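Local coordinates for protein AgaA (Rhizobium radiobacter, PDB 6HLX) that binds the opine agropinic acid in the periplasm and probably hands it to an ABC transporter for import into the bacterium, at residues 60-66 and 114-120; 80-85 and 138-144; 98-102 and 130-136. All coordinates share one frame. Residue numbers count along the deposited sequence, not the author numbering.

All three contacts lie in one region of the solute-binding protein, built around the antiparallel sheet 37-39, 45-55, 61-66, 115-120, 105-110. Interaction 1 pairs two adjacent inner strands of that sheet; helix 79-90 of interaction 2 and helix 127-131 of interaction 3 both pack against its apolar face, through Val82 on Val116 and Leu131 on Phe64. Centres are about 15 Å apart for 1 and 2 and for 2 and 3, and about 16 Å for 1 and 3. The first segments run 60-66, 80-85, 98-102, and the second 114-120, 130-136, 138-144, so interactions 2 and 3 each cross interaction 1 along the chain. Together they reach from a surface zinc site inward to the neighbourhood of bound agropinic acid.

Interaction 1: residues 60-66 and 114-120; sequences KEFTFHL and KTVKLTL. With ZN (zinc ion), chain R.
Phe62 lays its ring beside Leu120, CE1 standing 3.5 Å from Leu120 CD1, on the buried face of two neighbouring strands in a five-stranded antiparallel sheet. The strands, 61-66 and 115-120, are extended throughout, with axes 4.6 Å apart at closest approach and N-to-C directions 167° apart. Register sets Phe62 opposite Leu118 and Phe64 opposite Val116 as hydrogen-bonded pairs; Glu61-Thr119, Thr63-Lys117 and His65-Thr115 are non-hydrogen-bonded pairs. The ladder comprises Leu120 N to Lys60 O (2.8 Å), Phe62 N to Leu118 O (2.9 Å), Leu118 N to Phe62 O (2.8 Å), Phe64 N to Val116 O (2.8 Å), Val116 N to Phe64 O (3.1 Å) and Leu66 N to Lys114 O (2.8 Å). Between these rungs, CA-H...O contacts such as Lys117 CA to Phe62 O (3.2 Å) accompany the pairing.

Phe62, Phe64, Val116 and Leu118 form the apolar face. Both phenylalanines take chi1 m, and Phe64 CE2 comes 3.8 Å from Leu118 CD1; large rings suit this face because helix 127-131 packs on them. The other face carries Glu61, Thr63, His65, Thr115, Lys117 and Thr119: beta-branched threonines suit the extended backbone, and polar ends suit the more open side. Thr115 OG1 bonds Asp112 in the preceding turn. His65, also m, serves this face with both ring nitrogens: NE2 binds zinc at 2.0 Å, Glu54 of the adjoining strand being another ligand, while ND1 donates to water 1 at 2.8 Å, which in turn donates to Lys114 O at 3.0 Å.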
loop_
_atom_site.group_PDB
_atom_site.type_symbol
_atom_site.label_atom_id
_atom_site.label_comp_id
_atom_site.label_asym_id
_atom_site.label_seq_id
_atom_site.Cartn_x
_atom_site.Cartn_y
_atom_site.Cartn_z
ATOM N N LYS A 60 -4.424 8.644 23.541
ATOM C CA LYS A 60 -3.091 8.263 24.016
ATOM C C LYS A 60 -3.050 6.875 24.662
ATOM O O LYS A 60 -1.962 6.311 24.803
ATOM C CB LYS A 60 -2.591 9.274 25.040
ATOM C CG LYS A 60 -1.885 10.449 24.435
ATOM C CD LYS A 60 -1.437 11.432 25.514
ATOM C CE LYS A 60 -0.085 11.086 26.082
ATOM N NZ LYS A 60 0.418 12.215 26.907
ATOM N N GLU A 61 -4.207 6.361 25.126
ATOM C CA GLU A 61 -4.286 5.054 25.812
ATOM C C GLU A 61 -5.298 4.174 25.100
ATOM O O GLU A 61 -6.409 4.632 24.791
ATOM C CB GLU A 61 -4.663 5.225 27.295
ATOM C CG GLU A 61 -3.591 5.950 28.095
ATOM C CD GLU A 61 -3.991 6.294 29.516
ATOM O OE1 GLU A 61 -3.883 5.404 30.385
ATOM O OE2 GLU A 61 -4.412 7.446 29.762
ATOM N N PHE A 62 -4.915 2.914 24.840
ATOM C CA PHE A 62 -5.737 1.980 24.065
ATOM C C PHE A 62 -5.815 0.654 24.800
ATOM O O PHE A 62 -4.777 0.121 25.200
ATOM C CB PHE A 62 -5.089 1.766 22.674
ATOM C CG PHE A 62 -4.987 3.020 21.819
ATOM C CD1 PHE A 62 -4.037 4.005 22.100
ATOM C CD2 PHE A 62 -5.834 3.211 20.732
ATOM C CE1 PHE A 62 -4.001 5.197 21.368
ATOM C CE2 PHE A 62 -5.785 4.397 19.988
ATOM C CZ PHE A 62 -4.847 5.367 20.290
ATOM N N THR A 63 -7.020 0.122 24.988
ATOM C CA THR A 63 -7.162 -1.201 25.618
ATOM C C THR A 63 -7.801 -2.111 24.610
ATOM O O THR A 63 -8.849 -1.769 24.073
ATOM C CB THR A 63 -7.995 -1.159 26.910
ATOM O OG1 THR A 63 -7.360 -0.291 27.837
ATOM C CG2 THR A 63 -8.131 -2.550 27.563
ATOM N N PHE A 64 -7.217 -3.288 24.403
ATOM C CA PHE A 64 -7.778 -4.295 23.496
ATOM C C PHE A 64 -8.185 -5.497 24.293
ATOM O O PHE A 64 -7.363 -6.041 25.049
ATOM C CB PHE A 64 -6.758 -4.713 22.428
ATOM C CG PHE A 64 -6.364 -3.539 21.564
ATOM C CD1 PHE A 64 -7.073 -3.241 20.404
ATOM C CD2 PHE A 64 -5.304 -2.711 21.928
ATOM C CE1 PHE A 64 -6.752 -2.117 19.637
ATOM C CE2 PHE A 64 -4.977 -1.590 21.157
ATOM C CZ PHE A 64 -5.704 -1.304 20.017
ATOM N N HIS A 65 -9.454 -5.903 24.150
ATOM C CA HIS A 65 -9.972 -7.102 24.805
ATOM C C HIS A 65 -9.988 -8.194 23.767
ATOM O O HIS A 65 -10.712 -8.098 22.775
ATOM C CB HIS A 65 -11.341 -6.827 25.410
ATOM C CG HIS A 65 -11.241 -5.932 26.596
ATOM N ND1 HIS A 65 -10.697 -6.377 27.791
ATOM C CD2 HIS A 65 -11.601 -4.635 26.738
ATOM C CE1 HIS A 65 -10.781 -5.352 28.626
ATOM N NE2 HIS A 65 -11.319 -4.291 28.037
ATOM N N LEU A 66 -9.105 -9.178 23.921
ATOM C CA LEU A 66 -8.919 -10.204 22.901
ATOM C C LEU A 66 -10.052 -11.209 22.803
ATOM O O LEU A 66 -10.565 -11.692 23.810
ATOM C CB LEU A 66 -7.569 -10.940 23.058
ATOM C CG LEU A 66 -6.302 -10.082 23.089
ATOM C CD1 LEU A 66 -5.073 -10.975 23.181
ATOM C CD2 LEU A 66 -6.214 -9.133 21.861
ATOM N N LYS A 114 -5.796 -12.091 28.030
ATOM C CA LYS A 114 -6.753 -11.592 27.041
ATOM C C LYS A 114 -6.866 -10.076 26.977
ATOM O O LYS A 114 -7.821 -9.564 26.382
ATOM C CB LYS A 114 -8.137 -12.227 27.273
ATOM C CG LYS A 114 -8.172 -13.762 27.102
ATOM C CD LYS A 114 -7.481 -14.246 25.819
ATOM C CE LYS A 114 -7.305 -15.748 25.773
ATOM N NZ LYS A 114 -8.553 -16.419 25.345
ATOM N N THR A 115 -5.875 -9.355 27.508
ATOM C CA THR A 115 -5.910 -7.894 27.486
ATOM C C THR A 115 -4.553 -7.318 27.133
ATOM O O THR A 115 -3.553 -7.716 27.724
ATOM C CB THR A 115 -6.364 -7.339 28.860
ATOM O OG1 THR A 115 -7.542 -8.025 29.311
ATOM C CG2 THR A 115 -6.588 -5.821 28.852
ATOM N N VAL A 116 -4.539 -6.376 26.184
ATOM C CA VAL A 116 -3.348 -5.629 25.766
ATOM C C VAL A 116 -3.671 -4.154 25.956
ATOM O O VAL A 116 -4.702 -3.691 25.480
ATOM C CB VAL A 116 -2.967 -5.864 24.283
ATOM C CG1 VAL A 116 -1.674 -5.119 23.917
ATOM C CG2 VAL A 116 -2.846 -7.331 23.973
ATOM N N LYS A 117 -2.763 -3.407 26.583
ATOM C CA LYS A 117 -2.956 -1.972 26.742
ATOM C C LYS A 117 -1.755 -1.249 26.154
ATOM O O LYS A 117 -0.624 -1.557 26.529
ATOM C CB LYS A 117 -3.073 -1.610 28.223
ATOM C CG LYS A 117 -4.254 -2.236 28.948
ATOM C CD LYS A 117 -4.472 -1.552 30.309
ATOM C CE LYS A 117 -3.598 -2.075 31.428
ATOM N NZ LYS A 117 -3.945 -1.451 32.733
ATOM N N LEU A 118 -2.003 -0.276 25.264
ATOM C CA LEU A 118 -0.951 0.556 24.682
ATOM C C LEU A 118 -1.038 1.946 25.272
ATOM O O LEU A 118 -2.133 2.463 25.515
ATOM C CB LEU A 118 -1.094 0.674 23.145
ATOM C CG LEU A 118 -1.236 -0.629 22.362
ATOM C CD1 LEU A 118 -1.415 -0.340 20.871
ATOM C CD2 LEU A 118 -0.069 -1.579 22.620
ATOM N N THR A 119 0.126 2.552 25.516
ATOM C CA THR A 119 0.228 3.943 25.920
ATOM C C THR A 119 1.146 4.559 24.875
ATOM O O THR A 119 2.210 3.999 24.583
ATOM C CB THR A 119 0.763 4.138 27.342
ATOM O OG1 THR A 119 -0.072 3.425 28.258
ATOM C CG2 THR A 119 0.778 5.617 27.743
ATOM N N LEU A 120 0.726 5.688 24.299
ATOM C CA LEU A 120 1.521 6.387 23.292
ATOM C C LEU A 120 2.281 7.548 23.920
ATOM O O LEU A 120 1.818 8.136 24.899
ATOM C CB LEU A 120 0.630 6.925 22.158
ATOM C CG LEU A 120 -0.380 5.972 21.481
ATOM C CD1 LEU A 120 -0.984 6.644 20.242
ATOM C CD2 LEU A 120 0.245 4.630 21.126
HETATM ZN ZN ZN R . -11.723 -2.483 28.915
HETATM O O HOH W 1 -10.134 -9.056 28.148
#

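Interaction 2: residues 80-85 and 138-144; sequences ADVKAS and IVPAAWL
This helix-to-helix-start packing in the solute-binding protein joins helix 79-90, whose Val82 packs on the strand pair of interaction 1, to the loop leading into helix 141-146. Residues 80-85 are uninterrupted helix; 138-140 approach in extended form, with Pro140 at the N-cap position. The closest CA pairs are Asp81-Ala141 (4.5 Å) and Ser85-Ile138 (5.5 Å).

Pro140 has no side-chain acceptor; Asp81 (chi1 m) brings one from the other helix, its OD1 receiving the first helical amide, Ala141 N, at 2.8 Å. Water 2 donates to Asp81 OD1 at 2.7 Å and accepts from Ala142 N at 2.9 Å, so that a second amide of the helix's first turn is met indirectly. Asp81 OD2 accepts from Thr78 N, just before its own helix. One turn on, Ser85, also m, donates from OG to Asp81 O at 2.9 Å; this carbonyl also accepts Ser85 N at 3.0 Å.

Small residues permit the close approach: Ala84 CB meets Ala141 CB at 3.6 Å, and Leu144 CD1 lies 4.1 Å from Ala84 CB. Ile138 adds an apolar contact, its CG2 4.0 Å from Val82 CG2. Ser85 OG completes its role as acceptor for Val139 N at 2.9 Å.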
loop_
_atom_site.group_PDB
_atom_site.type_symbol
_atom_site.label_atom_id
_atom_site.label_comp_id
_atom_site.label_asym_id
_atom_site.label_seq_id
_atom_site.Cartn_x
_atom_site.Cartn_y
_atom_site.Cartn_z
ATOM N N ALA A 80 0.589 -11.829 25.106
ATOM C CA ALA A 80 2.045 -11.932 24.904
ATOM C C ALA A 80 2.391 -12.011 23.405
ATOM O O ALA A 80 3.449 -11.515 22.992
ATOM C CB ALA A 80 2.590 -13.143 25.633
ATOM N N ASP A 81 1.507 -12.632 22.592
ATOM C CA ASP A 81 1.699 -12.736 21.133
ATOM C C ASP A 81 1.542 -11.352 20.495
ATOM O O ASP A 81 2.313 -10.981 19.615
ATOM C CB ASP A 81 0.717 -13.753 20.516
ATOM C CG ASP A 81 0.827 -15.101 21.198
ATOM O OD1 ASP A 81 1.976 -15.606 21.338
ATOM O OD2 ASP A 81 -0.223 -15.637 21.631
ATOM N N VAL A 82 0.535 -10.589 20.938
ATOM C CA VAL A 82 0.328 -9.227 20.445
ATOM C C VAL A 82 1.547 -8.374 20.804
ATOM O O VAL A 82 2.093 -7.692 19.932
ATOM C CB VAL A 82 -0.973 -8.607 20.994
ATOM C CG1 VAL A 82 -1.112 -7.137 20.554
ATOM C CG2 VAL A 82 -2.188 -9.435 20.567
ATOM N N LYS A 83 2.026 -8.466 22.063
ATOM C CA LYS A 83 3.178 -7.661 22.477
ATOM C C LYS A 83 4.442 -8.000 21.659
ATOM O O LYS A 83 5.112 -7.088 21.166
ATOM C CB LYS A 83 3.434 -7.831 23.985
ATOM C CG LYS A 83 4.592 -6.991 24.517
ATOM C CD LYS A 83 4.570 -6.889 26.041
ATOM C CE LYS A 83 5.744 -6.071 26.540
ATOM N NZ LYS A 83 5.672 -5.879 28.009
ATOM N N ALA A 84 4.745 -9.301 21.477
ATOM C CA ALA A 84 5.923 -9.720 20.693
ATOM C C ALA A 84 5.824 -9.235 19.233
ATOM O O ALA A 84 6.827 -8.782 18.658
ATOM C CB ALA A 84 6.068 -11.243 20.736
ATOM N N SER A 85 4.605 -9.299 18.648
ATOM C CA SER A 85 4.365 -8.889 17.262
ATOM C C SER A 85 4.600 -7.384 17.119
ATOM O O SER A 85 5.288 -6.964 16.184
ATOM C CB SER A 85 2.963 -9.281 16.818
ATOM O OG SER A 85 2.881 -10.704 16.787
ATOM N N ILE A 138 -0.872 -10.150 13.767
ATOM C CA ILE A 138 -0.307 -10.798 14.957
ATOM C C ILE A 138 0.142 -12.213 14.675
ATOM O O ILE A 138 -0.617 -13.002 14.114
ATOM C CB ILE A 138 -1.332 -10.782 16.148
ATOM C CG1 ILE A 138 -1.936 -9.365 16.426
ATOM C CG2 ILE A 138 -0.729 -11.392 17.440
ATOM C CD1 ILE A 138 -0.862 -8.249 16.641
ATOM N N VAL A 139 1.350 -12.546 15.124
ATOM C CA VAL A 139 1.898 -13.899 14.995
ATOM C C VAL A 139 2.257 -14.409 16.408
ATOM O O VAL A 139 2.294 -13.606 17.352
ATOM C CB VAL A 139 3.085 -13.988 13.987
ATOM C CG1 VAL A 139 2.637 -13.570 12.590
ATOM C CG2 VAL A 139 4.273 -13.165 14.455
ATOM N N PRO A 140 2.506 -15.726 16.593
ATOM C CA PRO A 140 2.794 -16.218 17.944
ATOM C C PRO A 140 4.175 -15.807 18.439
ATOM O O PRO A 140 5.155 -15.891 17.692
ATOM C CB PRO A 140 2.673 -17.752 17.805
ATOM C CG PRO A 140 2.019 -17.990 16.471
ATOM C CD PRO A 140 2.455 -16.837 15.617
ATOM N N ALA A 141 4.253 -15.409 19.727
ATOM C CA ALA A 141 5.522 -15.059 20.372
ATOM C C ALA A 141 6.514 -16.247 20.333
ATOM O O ALA A 141 7.698 -16.050 20.041
ATOM C CB ALA A 141 5.274 -14.637 21.815
ATOM N N ALA A 142 6.026 -17.477 20.603
ATOM C CA ALA A 142 6.872 -18.691 20.617
ATOM C C ALA A 142 7.361 -19.002 19.200
ATOM O O ALA A 142 8.474 -19.515 19.027
ATOM C CB ALA A 142 6.088 -19.873 21.166
ATOM N N TRP A 143 6.523 -18.685 18.176
ATOM C CA TRP A 143 6.903 -18.914 16.778
ATOM C C TRP A 143 8.022 -17.941 16.407
ATOM O O TRP A 143 8.984 -18.365 15.769
ATOM C CB TRP A 143 5.699 -18.754 15.832
ATOM C CG TRP A 143 6.016 -19.065 14.397
ATOM C CD1 TRP A 143 5.900 -20.271 13.767
ATOM C CD2 TRP A 143 6.513 -18.146 13.422
ATOM N NE1 TRP A 143 6.249 -20.144 12.435
ATOM C CE2 TRP A 143 6.636 -18.849 12.201
ATOM C CE3 TRP A 143 6.827 -16.771 13.446
ATOM C CZ2 TRP A 143 7.147 -18.251 11.043
ATOM C CZ3 TRP A 143 7.341 -16.179 12.297
ATOM C CH2 TRP A 143 7.489 -16.917 11.110
ATOM N N LEU A 144 7.898 -16.644 16.801
ATOM C CA LEU A 144 8.921 -15.628 16.524
ATOM C C LEU A 144 10.256 -15.991 17.171
ATOM O O LEU A 144 11.290 -15.824 16.534
ATOM C CB LEU A 144 8.497 -14.241 17.038
ATOM C CG LEU A 144 7.529 -13.445 16.171
ATOM C CD1 LEU A 144 7.043 -12.195 16.910
ATOM C CD2 LEU A 144 8.155 -13.058 14.832
HETATM O O HOH W 2 3.386 -17.865 21.712
#

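Interaction 3: residues 98-102 and 130-136; sequences FRNEL and YLALPES
Phe98 occupies the N-cap position of the short helix 99-102, which packs against the end of helix 127-131 and the turns after it, in the interior of this solute-binding protein. With chi1 m, its ring presents one face to Leu133: Leu133 CD1 sits 3.9 Å from the centroid of the Phe98 ring, a CH-pi contact. Phe98 CE2 also meets Glu135 OE1 at 3.4 Å; the carboxylate of Glu135 is neutralised by salt bridges to Lys29 and Arg26, making its burial affordable. The Phe98 side chain is about 6 Å from bound agropinic acid, so this packing lies near the ligand.

Arg99 lies out of reach of 130-136 and pairs with Asp397. At Glu101 (m, then p) the aliphatic stem covers Tyr130, CB lying 3.7 Å from the ring centroid and only 9° off its normal. The aromatic face thus suits the methylenes, while Tyr130 OH reaches Asp387 O.

Leu102, with chi1 -81° and chi2 80°, spreads its methyls among several neighbours: CD1 is 4.1 Å from Tyr130 CB and 4.2 Å from Leu133 CD1, and CD2 is 4.2 Å from Leu131 CD2. Leu102 CD2 also touches Ser136 OG at 3.8 Å, a hydroxyl that donates to Tyr130 O at 2.8 Å.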
loop_
_atom_site.group_PDB
_atom_site.type_symbol
_atom_site.label_atom_id
_atom_site.label_comp_id
_atom_site.label_asym_id
_atom_site.label_seq_id
_atom_site.Cartn_x
_atom_site.Cartn_y
_atom_site.Cartn_z
ATOM N N PHE A 98 6.491 -0.062 8.451
ATOM C CA PHE A 98 5.677 0.986 9.061
ATOM C C PHE A 98 6.096 1.304 10.472
ATOM O O PHE A 98 5.292 1.814 11.262
ATOM C CB PHE A 98 4.182 0.648 8.959
ATOM C CG PHE A 98 3.720 0.621 7.518
ATOM C CD1 PHE A 98 3.415 1.808 6.847
ATOM C CD2 PHE A 98 3.632 -0.583 6.820
ATOM C CE1 PHE A 98 3.015 1.792 5.505
ATOM C CE2 PHE A 98 3.241 -0.603 5.473
ATOM C CZ PHE A 98 2.954 0.590 4.820
ATOM N N ARG A 99 7.370 1.053 10.780
ATOM C CA ARG A 99 7.894 1.363 12.120
ATOM C C ARG A 99 7.654 2.861 12.479
ATOM O O ARG A 99 7.280 3.167 13.608
ATOM C CB ARG A 99 9.409 1.055 12.183
ATOM C CG ARG A 99 10.078 1.585 13.459
ATOM C CD ARG A 99 11.450 1.002 13.685
ATOM N NE ARG A 99 12.376 1.255 12.574
ATOM C CZ ARG A 99 13.199 2.306 12.493
ATOM N NH1 ARG A 99 13.192 3.239 13.436
ATOM N NH2 ARG A 99 14.039 2.422 11.471
ATOM N N ASN A 100 7.871 3.778 11.531
ATOM C CA ASN A 100 7.716 5.212 11.843
ATOM C C ASN A 100 6.310 5.539 12.366
ATOM O O ASN A 100 6.156 6.324 13.314
ATOM C CB ASN A 100 7.992 6.067 10.602
ATOM C CG ASN A 100 8.847 7.282 10.872
ATOM O OD1 ASN A 100 9.791 7.237 11.666
ATOM N ND2 ASN A 100 8.551 8.398 10.194
ATOM N N GLU A 101 5.298 4.930 11.729
ATOM C CA GLU A 101 3.883 5.208 12.022
ATOM C C GLU A 101 3.413 4.579 13.318
ATOM O O GLU A 101 2.512 5.116 13.967
ATOM C CB GLU A 101 3.008 4.815 10.824
ATOM C CG GLU A 101 3.323 5.629 9.564
ATOM C CD GLU A 101 4.615 5.292 8.835
ATOM O OE1 GLU A 101 5.148 6.156 8.104
ATOM O OE2 GLU A 101 5.116 4.165 9.028
ATOM N N LEU A 102 4.026 3.457 13.720
ATOM C CA LEU A 102 3.634 2.818 14.978
ATOM C C LEU A 102 4.563 3.231 16.131
ATOM O O LEU A 102 4.264 2.886 17.275
ATOM C CB LEU A 102 3.624 1.280 14.832
ATOM C CG LEU A 102 2.375 0.681 14.188
ATOM C CD1 LEU A 102 2.422 0.808 12.668
ATOM C CD2 LEU A 102 2.258 -0.788 14.537
ATOM N N TYR A 130 -3.646 2.330 11.775
ATOM C CA TYR A 130 -2.325 1.727 11.529
ATOM C C TYR A 130 -2.241 0.291 12.061
ATOM O O TYR A 130 -1.524 -0.531 11.482
ATOM C CB TYR A 130 -1.170 2.610 12.021
ATOM C CG TYR A 130 -0.912 3.781 11.086
ATOM C CD1 TYR A 130 -0.472 3.572 9.778
ATOM C CD2 TYR A 130 -1.061 5.097 11.522
ATOM C CE1 TYR A 130 -0.210 4.642 8.918
ATOM C CE2 TYR A 130 -0.787 6.175 10.673
ATOM C CZ TYR A 130 -0.377 5.939 9.369
ATOM O OH TYR A 130 -0.113 6.980 8.506
ATOM N N LEU A 131 -3.062 -0.045 13.080
ATOM C CA LEU A 131 -3.108 -1.420 13.578
ATOM C C LEU A 131 -3.864 -2.351 12.618
ATOM O O LEU A 131 -3.790 -3.586 12.745
ATOM C CB LEU A 131 -3.684 -1.471 15.011
ATOM C CG LEU A 131 -2.754 -0.850 16.058
ATOM C CD1 LEU A 131 -3.496 -0.616 17.359
ATOM C CD2 LEU A 131 -1.468 -1.755 16.294
ATOM N N ALA A 132 -4.564 -1.749 11.626
ATOM C CA ALA A 132 -5.270 -2.516 10.595
ATOM C C ALA A 132 -4.343 -2.777 9.399
ATOM O O ALA A 132 -4.762 -3.434 8.458
ATOM C CB ALA A 132 -6.522 -1.769 10.135
ATOM N N LEU A 133 -3.104 -2.250 9.388
ATOM C CA LEU A 133 -2.230 -2.516 8.230
ATOM C C LEU A 133 -2.032 -4.017 8.038
ATOM O O LEU A 133 -1.868 -4.728 9.032
ATOM C CB LEU A 133 -0.828 -1.893 8.429
ATOM C CG LEU A 133 -0.716 -0.380 8.294
ATOM C CD1 LEU A 133 0.573 0.078 8.921
ATOM C CD2 LEU A 133 -0.760 0.066 6.810
ATOM N N PRO A 134 -1.837 -4.501 6.789
ATOM C CA PRO A 134 -1.506 -5.934 6.605
ATOM C C PRO A 134 -0.181 -6.262 7.330
ATOM O O PRO A 134 0.070 -7.418 7.693
ATOM C CB PRO A 134 -1.309 -6.041 5.083
ATOM C CG PRO A 134 -2.245 -4.916 4.513
ATOM C CD PRO A 134 -1.981 -3.790 5.492
ATOM N N GLU A 135 0.671 -5.225 7.551
ATOM C CA GLU A 135 1.973 -5.424 8.211
ATOM C C GLU A 135 1.872 -5.408 9.751
ATOM O O GLU A 135 2.886 -5.653 10.427
ATOM C CB GLU A 135 3.015 -4.382 7.692
ATOM C CG GLU A 135 3.414 -4.601 6.225
ATOM C CD GLU A 135 2.299 -4.466 5.193
ATOM O OE1 GLU A 135 1.497 -3.508 5.296
ATOM O OE2 GLU A 135 2.211 -5.332 4.289
ATOM N N SER A 136 0.677 -5.094 10.302
ATOM C CA SER A 136 0.447 -5.025 11.765
ATOM C C SER A 136 -0.262 -6.304 12.302
ATOM O O SER A 136 -0.720 -6.348 13.449
ATOM C CB SER A 136 -0.368 -3.775 12.128
ATOM O OG SER A 136 0.356 -2.610 11.755
#